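Ferric uptake regulation protein (Pseudomonas aeruginosa, PDB 1MZB) probably acts as a metal-responsive transcriptional regulator of iron uptake, binding DNA through winged helix domains and pairing subunits through a second domain. Local coordinates at residues 72-77 with 89-94; 24-29 with 42-47; 80-85 with 100-105. All coordinates share one frame; numbering follows the deposited sequence.

Interaction 1: residues 72-77 with 89-94; sequences HNFDGG and HDHMVC. With ZN (zinc ion), chain D; ZN (zinc ion), chain B; ZN (zinc ion), chain C.
This is a buried aromatic cluster of His-72, Phe-74 and His-91, where the loop of the winged-helix hairpin meets strand 90-94 of the dimerisation domain. No hydrogen bond crosses it. Phe-74 CG lies anti to its carbonyl carbon (chi1 -60°), which carries the ring toward His-91. Phe-74 CZ stands over the centre of the His-91 imidazole, 3.4 Å above its plane. The imidazole atom nearest to Phe-74 CZ is His-91 CG. The two planes are inclined at 48°. The pair of His-72 and His-91 is edge-to-face, with the edge of His-91 turned toward the face of His-72 and the planes at 67°. His-72 CE1 and His-91 CE1 are 3.5 Å apart. Phe-74 CZ also lies over a face of the His-72 ring, near its rim. Further along the strand, Phe-74 CD1 packs on Val-93 CG2 at 3.7 Å. Val-93 also touches Val-129 and Tyr-131 of the neighbouring strand.

His-91 is held by more than rings. His-91 NE2 binds a zinc ion at 2.0 Å, and His-34, Glu-82 and Glu-102 complete that site. Asp-90 points away from the hairpin loop and binds a second zinc ion with both carboxylate oxygens. Past Phe-74, Asp-75 forms an Asx turn. Asp-75 OD1 accepts from Gly-77 N at 2.8 Å, while Asp-75 OD2 binds a third zinc ion at 1.9 Å.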
loop_
_atom_site.group_PDB
_atom_site.type_symbol
_atom_site.label_atom_id
_atom_site.label_comp_id
_atom_site.label_asym_id
_atom_site.label_seq_id
_atom_site.Cartn_x
_atom_site.Cartn_y
_atom_site.Cartn_z
ATOM N N HIS A 72 14.106 -3.333 -8.736
ATOM C CA HIS A 72 14.435 -4.360 -7.771
ATOM C C HIS A 72 15.037 -5.545 -8.545
ATOM O O HIS A 72 14.790 -5.691 -9.723
ATOM C CB HIS A 72 13.157 -4.900 -7.110
ATOM C CG HIS A 72 12.551 -3.995 -6.077
ATOM N ND1 HIS A 72 11.310 -3.417 -6.244
ATOM C CD2 HIS A 72 12.944 -3.689 -4.821
ATOM C CE1 HIS A 72 10.961 -2.799 -5.131
ATOM N NE2 HIS A 72 11.931 -2.950 -4.248
ATOM N N ASN A 73 15.855 -6.354 -7.877
ATOM C CA ASN A 73 16.393 -7.549 -8.537
ATOM C C ASN A 73 16.147 -8.612 -7.473
ATOM O O ASN A 73 16.911 -8.748 -6.498
ATOM C CB ASN A 73 17.877 -7.428 -8.825
ATOM C CG ASN A 73 18.385 -8.595 -9.622
ATOM O OD1 ASN A 73 17.905 -9.714 -9.439
ATOM N ND2 ASN A 73 19.339 -8.347 -10.529
ATOM N N PHE A 74 15.065 -9.352 -7.636
ATOM C CA PHE A 74 14.712 -10.364 -6.637
ATOM C C PHE A 74 15.306 -11.751 -6.822
ATOM O O PHE A 74 15.551 -12.451 -5.824
ATOM C CB PHE A 74 13.188 -10.526 -6.569
ATOM C CG PHE A 74 12.449 -9.259 -6.188
ATOM C CD1 PHE A 74 12.706 -8.623 -4.973
ATOM C CD2 PHE A 74 11.431 -8.765 -7.010
ATOM C CE1 PHE A 74 11.931 -7.492 -4.570
ATOM C CE2 PHE A 74 10.671 -7.649 -6.622
ATOM C CZ PHE A 74 10.916 -7.020 -5.409
ATOM N N ASP A 75 15.533 -12.167 -8.063
ATOM C CA ASP A 75 16.080 -13.510 -8.255
ATOM C C ASP A 75 17.540 -13.460 -8.634
ATOM O O ASP A 75 18.153 -14.501 -8.874
ATOM C CB ASP A 75 15.254 -14.315 -9.270
ATOM C CG ASP A 75 15.408 -13.836 -10.716
ATOM O OD1 ASP A 75 16.256 -12.955 -11.024
ATOM O OD2 ASP A 75 14.663 -14.375 -11.576
ATOM N N GLY A 76 18.108 -12.247 -8.645
ATOM C CA GLY A 76 19.513 -12.089 -8.973
ATOM C C GLY A 76 19.828 -11.927 -10.454
ATOM O O GLY A 76 20.809 -11.272 -10.818
ATOM N N GLY A 77 18.960 -12.467 -11.308
ATOM C CA GLY A 77 19.217 -12.451 -12.729
ATOM C C GLY A 77 18.416 -11.513 -13.611
ATOM O O GLY A 77 18.726 -11.409 -14.808
ATOM N N HIS A 89 5.082 -1.123 -0.196
ATOM C CA HIS A 89 5.114 -2.566 -0.061
ATOM C C HIS A 89 6.560 -3.047 -0.020
ATOM O O HIS A 89 7.426 -2.547 -0.734
ATOM C CB HIS A 89 4.368 -3.222 -1.234
ATOM N N ASP A 90 6.830 -3.989 0.868
ATOM C CA ASP A 90 8.159 -4.576 0.946
ATOM C C ASP A 90 7.894 -5.932 0.315
ATOM O O ASP A 90 6.791 -6.158 -0.141
ATOM C CB ASP A 90 8.572 -4.678 2.375
ATOM C CG ASP A 90 8.649 -3.294 3.028
ATOM O OD1 ASP A 90 9.295 -2.404 2.464
ATOM O OD2 ASP A 90 8.078 -3.139 4.059
ATOM N N HIS A 91 8.855 -6.832 0.297
ATOM C CA HIS A 91 8.602 -8.081 -0.430
ATOM C C HIS A 91 9.136 -9.331 0.205
ATOM O O HIS A 91 10.200 -9.311 0.817
ATOM C CB HIS A 91 9.259 -8.000 -1.845
ATOM C CG HIS A 91 8.806 -6.853 -2.694
ATOM N ND1 HIS A 91 9.286 -5.576 -2.521
ATOM C CD2 HIS A 91 7.879 -6.842 -3.678
ATOM C CE1 HIS A 91 8.641 -4.832 -3.390
ATOM N NE2 HIS A 91 7.793 -5.544 -4.102
ATOM N N MET A 92 8.387 -10.424 0.048
ATOM C CA MET A 92 8.865 -11.737 0.437
ATOM C C MET A 92 9.170 -12.399 -0.934
ATOM O O MET A 92 8.418 -12.221 -1.911
ATOM C CB MET A 92 7.773 -12.545 1.141
ATOM C CG MET A 92 7.701 -12.211 2.602
ATOM S SD MET A 92 6.323 -13.014 3.349
ATOM C CE MET A 92 6.619 -14.605 2.938
ATOM N N VAL A 93 10.298 -13.093 -1.026
ATOM C CA VAL A 93 10.652 -13.763 -2.285
ATOM C C VAL A 93 10.896 -15.245 -1.982
ATOM O O VAL A 93 11.697 -15.578 -1.100
ATOM C CB VAL A 93 11.934 -13.152 -2.876
ATOM C CG1 VAL A 93 12.268 -13.819 -4.208
ATOM C CG2 VAL A 93 11.738 -11.669 -3.105
ATOM N N CYS A 94 10.201 -16.119 -2.705
ATOM C CA CYS A 94 10.337 -17.570 -2.546
ATOM C C CYS A 94 11.615 -17.924 -3.279
ATOM O O CYS A 94 11.678 -17.850 -4.501
ATOM C CB CYS A 94 9.146 -18.278 -3.178
ATOM S SG CYS A 94 7.659 -17.973 -2.249
HETATM ZN ZN ZN D . 14.807 -13.748 -13.387
HETATM ZN ZN ZN B . 8.596 -1.053 4.345
HETATM ZN ZN ZN C . 6.372 -4.945 -5.440
HETATM O O HOH W 1 10.063 -2.098 5.768
#

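Interaction 2: residues 24-29 with 42-47; sequences LQMLDS and KALMEA
No ring or other flat side chain carries the contact of Met-26 with Ala-43 and Leu-44, which packs helix 18-28 on helix 37-46 in the winged-helix DNA-binding domain. A flat backbone group with partners on both faces is the Gln-25 peptide carbonyl, beside Met-26. Ser-29 N and Ser-29 OG reach Gln-25 O from opposite faces of its plane. Ser-29 OG is 3.2 Å from Gln-25 O and lies 24° out of the carbonyl plane. It adds a side-chain bond to the backbone one at the end of helix 18-28.

The helix-to-helix contact is small and wholly apolar, and Met-26 supplies one entire side of it. Met-26 leaves its helix with CG anti to the backbone N (chi1 -173°), pointing at the other helix. The chain then bends at both later torsions, which lays the thioether across Ala-43 and sends the methyl on toward Leu-44. The small Ala-43 side chain lets the sulfur come close.

Both helices also pack on helix 53-66, which is probably the DNA recognition helix, as in relatives. Leu-27 touches Leu-60 and Phe-63 there, and Leu-44 touches Val-56. The end of helix 18-28 also meets the second subunit, where Asp-28 packs on Glu-107 of that chain.

The side chains of Met-26 and Leu-44 run antiparallel alongside each other. Met-26 SD sits 3.5 Å from Ala-43 CB, and Met-26 CE lies 3.7 Å from Leu-44 CD2.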
loop_
_atom_site.group_PDB
_atom_site.type_symbol
_atom_site.label_atom_id
_atom_site.label_comp_id
_atom_site.label_asym_id
_atom_site.label_seq_id
_atom_site.Cartn_x
_atom_site.Cartn_y
_atom_site.Cartn_z
ATOM N N LEU A 24 4.368 4.307 -19.253
ATOM C CA LEU A 24 3.754 4.569 -17.971
ATOM C C LEU A 24 2.337 3.951 -17.915
ATOM O O LEU A 24 1.906 3.460 -16.877
ATOM C CB LEU A 24 3.696 6.079 -17.731
ATOM C CG LEU A 24 3.349 6.511 -16.308
ATOM C CD1 LEU A 24 4.412 6.016 -15.341
ATOM C CD2 LEU A 24 3.247 8.047 -16.256
ATOM N N GLN A 25 1.618 3.950 -19.035
ATOM C CA GLN A 25 0.270 3.383 -19.059
ATOM C C GLN A 25 0.363 1.875 -18.930
ATOM O O GLN A 25 -0.468 1.245 -18.267
ATOM C CB GLN A 25 -0.459 3.762 -20.361
ATOM C CG GLN A 25 -0.839 5.233 -20.436
ATOM C CD GLN A 25 -1.350 5.631 -21.816
ATOM O OE1 GLN A 25 -1.090 4.944 -22.804
ATOM N NE2 GLN A 25 -2.059 6.764 -21.889
ATOM N N MET A 26 1.386 1.291 -19.557
ATOM C CA MET A 26 1.568 -0.144 -19.452
ATOM C C MET A 26 1.851 -0.508 -17.996
ATOM O O MET A 26 1.327 -1.501 -17.481
ATOM C CB MET A 26 2.721 -0.614 -20.334
ATOM C CG MET A 26 2.821 -2.121 -20.378
ATOM S SD MET A 26 1.203 -2.817 -20.823
ATOM C CE MET A 26 0.994 -2.122 -22.476
ATOM N N LEU A 27 2.687 0.281 -17.329
ATOM C CA LEU A 27 3.004 0.009 -15.934
ATOM C C LEU A 27 1.768 0.122 -15.065
ATOM O O LEU A 27 1.578 -0.667 -14.128
ATOM C CB LEU A 27 4.044 1.003 -15.418
ATOM C CG LEU A 27 5.458 0.767 -15.934
ATOM C CD1 LEU A 27 6.382 1.863 -15.405
ATOM C CD2 LEU A 27 5.923 -0.623 -15.494
ATOM N N ASP A 28 0.937 1.113 -15.366
ATOM C CA ASP A 28 -0.281 1.327 -14.578
ATOM C C ASP A 28 -1.208 0.113 -14.573
ATOM O O ASP A 28 -1.729 -0.262 -13.521
ATOM C CB ASP A 28 -1.033 2.553 -15.087
ATOM C CG ASP A 28 -0.334 3.852 -14.731
ATOM O OD1 ASP A 28 0.533 3.835 -13.828
ATOM O OD2 ASP A 28 -0.647 4.890 -15.351
ATOM N N SER A 29 -1.420 -0.481 -15.744
ATOM C CA SER A 29 -2.289 -1.653 -15.891
ATOM C C SER A 29 -1.485 -2.932 -15.699
ATOM O O SER A 29 -0.513 -3.155 -16.417
ATOM C CB SER A 29 -2.891 -1.685 -17.289
ATOM O OG SER A 29 -3.176 -0.377 -17.744
ATOM N N LYS A 42 6.991 -6.882 -24.402
ATOM C CA LYS A 42 6.081 -7.897 -24.930
ATOM C C LYS A 42 4.634 -7.424 -24.831
ATOM O O LYS A 42 3.850 -7.618 -25.778
ATOM C CB LYS A 42 6.232 -9.216 -24.186
ATOM C CG LYS A 42 7.511 -9.974 -24.563
ATOM C CD LYS A 42 7.771 -11.108 -23.578
ATOM C CE LYS A 42 9.071 -11.842 -23.891
ATOM N NZ LYS A 42 9.350 -12.899 -22.877
ATOM N N ALA A 43 4.275 -6.827 -23.696
ATOM C CA ALA A 43 2.900 -6.308 -23.525
ATOM C C ALA A 43 2.637 -5.250 -24.584
ATOM O O ALA A 43 1.563 -5.221 -25.200
ATOM C CB ALA A 43 2.723 -5.708 -22.150
ATOM N N LEU A 44 3.605 -4.370 -24.801
ATOM C CA LEU A 44 3.461 -3.333 -25.813
ATOM C C LEU A 44 3.341 -3.914 -27.213
ATOM O O LEU A 44 2.544 -3.427 -28.023
ATOM C CB LEU A 44 4.636 -2.367 -25.764
ATOM C CG LEU A 44 4.617 -1.371 -24.604
ATOM C CD1 LEU A 44 5.928 -0.619 -24.568
ATOM C CD2 LEU A 44 3.423 -0.428 -24.766
ATOM N N MET A 45 4.128 -4.944 -27.513
ATOM C CA MET A 45 4.060 -5.575 -28.834
ATOM C C MET A 45 2.718 -6.254 -29.036
ATOM O O MET A 45 2.166 -6.226 -30.136
ATOM C CB MET A 45 5.170 -6.605 -29.022
ATOM C CG MET A 45 6.559 -5.996 -29.160
ATOM S SD MET A 45 6.821 -4.819 -30.533
ATOM C CE MET A 45 6.881 -5.926 -31.949
ATOM N N GLU A 46 2.200 -6.881 -27.984
ATOM C CA GLU A 46 0.900 -7.536 -28.068
ATOM C C GLU A 46 -0.109 -6.435 -28.426
ATOM O O GLU A 46 -0.962 -6.613 -29.296
ATOM C CB GLU A 46 0.527 -8.152 -26.715
ATOM C CG GLU A 46 -0.537 -9.249 -26.778
ATOM C CD GLU A 46 -1.291 -9.416 -25.458
ATOM O OE1 GLU A 46 -0.686 -9.202 -24.374
ATOM O OE2 GLU A 46 -2.492 -9.775 -25.499
ATOM N N ALA A 47 0.006 -5.286 -27.761
ATOM C CA ALA A 47 -0.892 -4.165 -28.018
ATOM C C ALA A 47 -0.577 -3.512 -29.358
ATOM O O ALA A 47 -0.931 -2.357 -29.606
ATOM C CB ALA A 47 -0.781 -3.139 -26.887
#

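Interaction 3: residues 80-85 with 100-105; sequences VFELAD and VIEFMD. With ZN (zinc ion), chain C.
Glu-82 OE1 and Glu-102 OE2 grip one zinc ion between two strands whose backbones stay well apart. The bond from zinc to Glu-82 OE1 is 2.0 Å and that to Glu-102 OE2 is 2.2 Å. The two bound oxygens, Glu-82 OE1 and Glu-102 OE2, are 3.1 Å apart. The metal between them probably offsets the repulsion of the carboxylates. The CA atoms of Glu-82 and Glu-102 are 11.8 Å apart, so the side chains span the gap. Both are extended beyond CG, and they come from the two strands to meet at the metal. Their carboxylate planes are nearly coplanar, 9° apart.

The two carboxylates present themselves differently. In Glu-82 the CG lies between the backbone N and the carbonyl carbon (chi1 55°), which aims the chain at the metal. Glu-82 OE2 stays 2.8 Å from zinc, so this carboxylate binds one-sidedly, through OE1. Glu-82 OE2 has a weak hydrogen bond with His-72 ND1. In Glu-102 the zinc lies on the CG side of the carboxylate, with Glu-102 CG 3.3 Å from the metal. Glu-102 OE1 turns the other way, 4.3 Å from the zinc.

Asp-85 makes a salt bridge to Lys-110 of the second subunit. Within the chain, Asp-105 is the N-cap of helix 106-117, its OD2 bonded to Ile-108 N.

His-34 and His-91 complete the four protein ligands. This two-histidine, two-glutamate site joins the DNA-binding and dimerisation domains, an arrangement characteristic of the Fur family.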
loop_
_atom_site.group_PDB
_atom_site.type_symbol
_atom_site.label_atom_id
_atom_site.label_comp_id
_atom_site.label_asym_id
_atom_site.label_seq_id
_atom_site.Cartn_x
_atom_site.Cartn_y
_atom_site.Cartn_z
ATOM N N VAL A 80 13.343 -5.922 -12.046
ATOM C CA VAL A 80 11.907 -5.761 -12.054
ATOM C C VAL A 80 11.665 -4.271 -11.872
ATOM O O VAL A 80 12.361 -3.661 -11.085
ATOM C CB VAL A 80 11.294 -6.502 -10.860
ATOM C CG1 VAL A 80 9.968 -5.896 -10.457
ATOM C CG2 VAL A 80 11.139 -7.971 -11.241
ATOM N N PHE A 81 10.674 -3.696 -12.571
ATOM C CA PHE A 81 10.407 -2.267 -12.410
ATOM C C PHE A 81 8.963 -2.151 -11.958
ATOM O O PHE A 81 8.101 -2.791 -12.542
ATOM C CB PHE A 81 10.574 -1.538 -13.741
ATOM C CG PHE A 81 11.989 -1.522 -14.255
ATOM C CD1 PHE A 81 12.484 -2.570 -15.030
ATOM C CD2 PHE A 81 12.831 -0.440 -13.982
ATOM C CE1 PHE A 81 13.824 -2.530 -15.544
ATOM C CE2 PHE A 81 14.149 -0.391 -14.481
ATOM C CZ PHE A 81 14.647 -1.435 -15.267
ATOM N N GLU A 82 8.698 -1.381 -10.919
ATOM C CA GLU A 82 7.311 -1.237 -10.469
ATOM C C GLU A 82 7.098 0.205 -10.077
ATOM O O GLU A 82 8.038 0.900 -9.764
ATOM C CB GLU A 82 7.001 -2.168 -9.291
ATOM C CG GLU A 82 7.934 -2.015 -8.075
ATOM C CD GLU A 82 7.722 -3.120 -7.021
ATOM O OE1 GLU A 82 6.660 -3.156 -6.376
ATOM O OE2 GLU A 82 8.631 -3.954 -6.844
ATOM N N LEU A 83 5.867 0.669 -10.161
ATOM C CA LEU A 83 5.601 2.038 -9.790
ATOM C C LEU A 83 5.987 2.301 -8.338
ATOM O O LEU A 83 5.990 1.395 -7.480
ATOM C CB LEU A 83 4.123 2.337 -9.996
ATOM C CG LEU A 83 3.696 2.250 -11.451
ATOM C CD1 LEU A 83 2.169 2.361 -11.509
ATOM C CD2 LEU A 83 4.377 3.384 -12.280
ATOM N N ALA A 84 6.329 3.557 -8.076
ATOM C CA ALA A 84 6.705 4.001 -6.750
ATOM C C ALA A 84 5.434 4.573 -6.109
ATOM O O ALA A 84 5.160 4.314 -4.939
ATOM C CB ALA A 84 7.801 5.085 -6.845
ATOM N N ASP A 85 4.647 5.305 -6.909
ATOM C CA ASP A 85 3.400 5.951 -6.459
ATOM C C ASP A 85 2.420 5.061 -5.688
ATOM O O ASP A 85 1.725 5.539 -4.781
ATOM C CB ASP A 85 2.663 6.620 -7.650
ATOM C CG ASP A 85 2.376 5.653 -8.801
ATOM O OD1 ASP A 85 3.330 5.025 -9.309
ATOM O OD2 ASP A 85 1.202 5.521 -9.214
ATOM N N VAL A 100 7.217 -13.697 -5.947
ATOM C CA VAL A 100 7.344 -12.473 -5.126
ATOM C C VAL A 100 6.002 -12.168 -4.504
ATOM O O VAL A 100 4.968 -12.097 -5.211
ATOM C CB VAL A 100 7.783 -11.289 -5.985
ATOM C CG1 VAL A 100 7.861 -10.013 -5.157
ATOM C CG2 VAL A 100 9.164 -11.619 -6.620
ATOM N N ILE A 101 6.030 -11.953 -3.193
ATOM C CA ILE A 101 4.842 -11.673 -2.398
ATOM C C ILE A 101 5.015 -10.316 -1.711
ATOM O O ILE A 101 5.928 -10.132 -0.913
ATOM C CB ILE A 101 4.654 -12.775 -1.317
ATOM C CG1 ILE A 101 4.487 -14.142 -1.998
ATOM C CG2 ILE A 101 3.473 -12.444 -0.392
ATOM C CD1 ILE A 101 4.693 -15.314 -1.062
ATOM N N GLU A 102 4.157 -9.356 -2.042
ATOM C CA GLU A 102 4.237 -8.054 -1.380
ATOM C C GLU A 102 3.588 -8.107 0.011
ATOM O O GLU A 102 2.637 -8.865 0.255
ATOM C CB GLU A 102 3.517 -6.970 -2.194
ATOM C CG GLU A 102 4.226 -6.549 -3.469
ATOM C CD GLU A 102 3.616 -5.301 -4.099
ATOM O OE1 GLU A 102 2.412 -5.043 -3.861
ATOM O OE2 GLU A 102 4.327 -4.592 -4.846
ATOM N N PHE A 103 4.109 -7.299 0.929
ATOM C CA PHE A 103 3.525 -7.199 2.262
ATOM C C PHE A 103 3.844 -5.822 2.792
ATOM O O PHE A 103 4.708 -5.123 2.263
ATOM C CB PHE A 103 4.050 -8.273 3.214
ATOM C CG PHE A 103 5.469 -8.067 3.672
ATOM C CD1 PHE A 103 6.549 -8.529 2.905
ATOM C CD2 PHE A 103 5.723 -7.424 4.868
ATOM C CE1 PHE A 103 7.871 -8.352 3.342
ATOM C CE2 PHE A 103 7.042 -7.225 5.324
ATOM C CZ PHE A 103 8.116 -7.695 4.557
ATOM N N MET A 104 3.123 -5.416 3.821
ATOM C CA MET A 104 3.338 -4.124 4.448
ATOM C C MET A 104 2.959 -4.349 5.903
ATOM O O MET A 104 1.794 -4.631 6.219
ATOM C CB MET A 104 2.421 -3.080 3.823
ATOM C CG MET A 104 1.983 -1.990 4.787
ATOM S SD MET A 104 3.176 -0.696 4.943
ATOM C CE MET A 104 2.736 0.304 3.517
ATOM N N ASP A 105 3.941 -4.273 6.783
ATOM C CA ASP A 105 3.672 -4.494 8.189
ATOM C C ASP A 105 3.828 -3.173 8.942
ATOM O O ASP A 105 4.939 -2.671 9.067
ATOM C CB ASP A 105 4.655 -5.499 8.764
ATOM C CG ASP A 105 4.286 -5.886 10.172
ATOM O OD1 ASP A 105 3.148 -6.354 10.350
ATOM O OD2 ASP A 105 5.094 -5.708 11.089
HETATM ZN ZN ZN C . 6.372 -4.945 -5.440
#

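Overall arrangement
Interaction 2 comes first along the chain and lies wholly in the winged-helix domain. Interactions 1 and 3 follow, with their segments alternating. Their centres are about 9 Å apart. Both use strand 80-83 or the hairpin loop before it on one side and neighbouring strands 90-94 and 100-103 on the other. They share one zinc ion. Together they join the two domains by ring packing and by metal. Interaction 2 is farther off, its centre about 22 Å from that of interaction 1 and about 18 Å from that of interaction 3. Leu-83 links it to interaction 3 by packing on Leu-24 and Leu-27. Metal binding could thus influence how the DNA-binding domain is oriented.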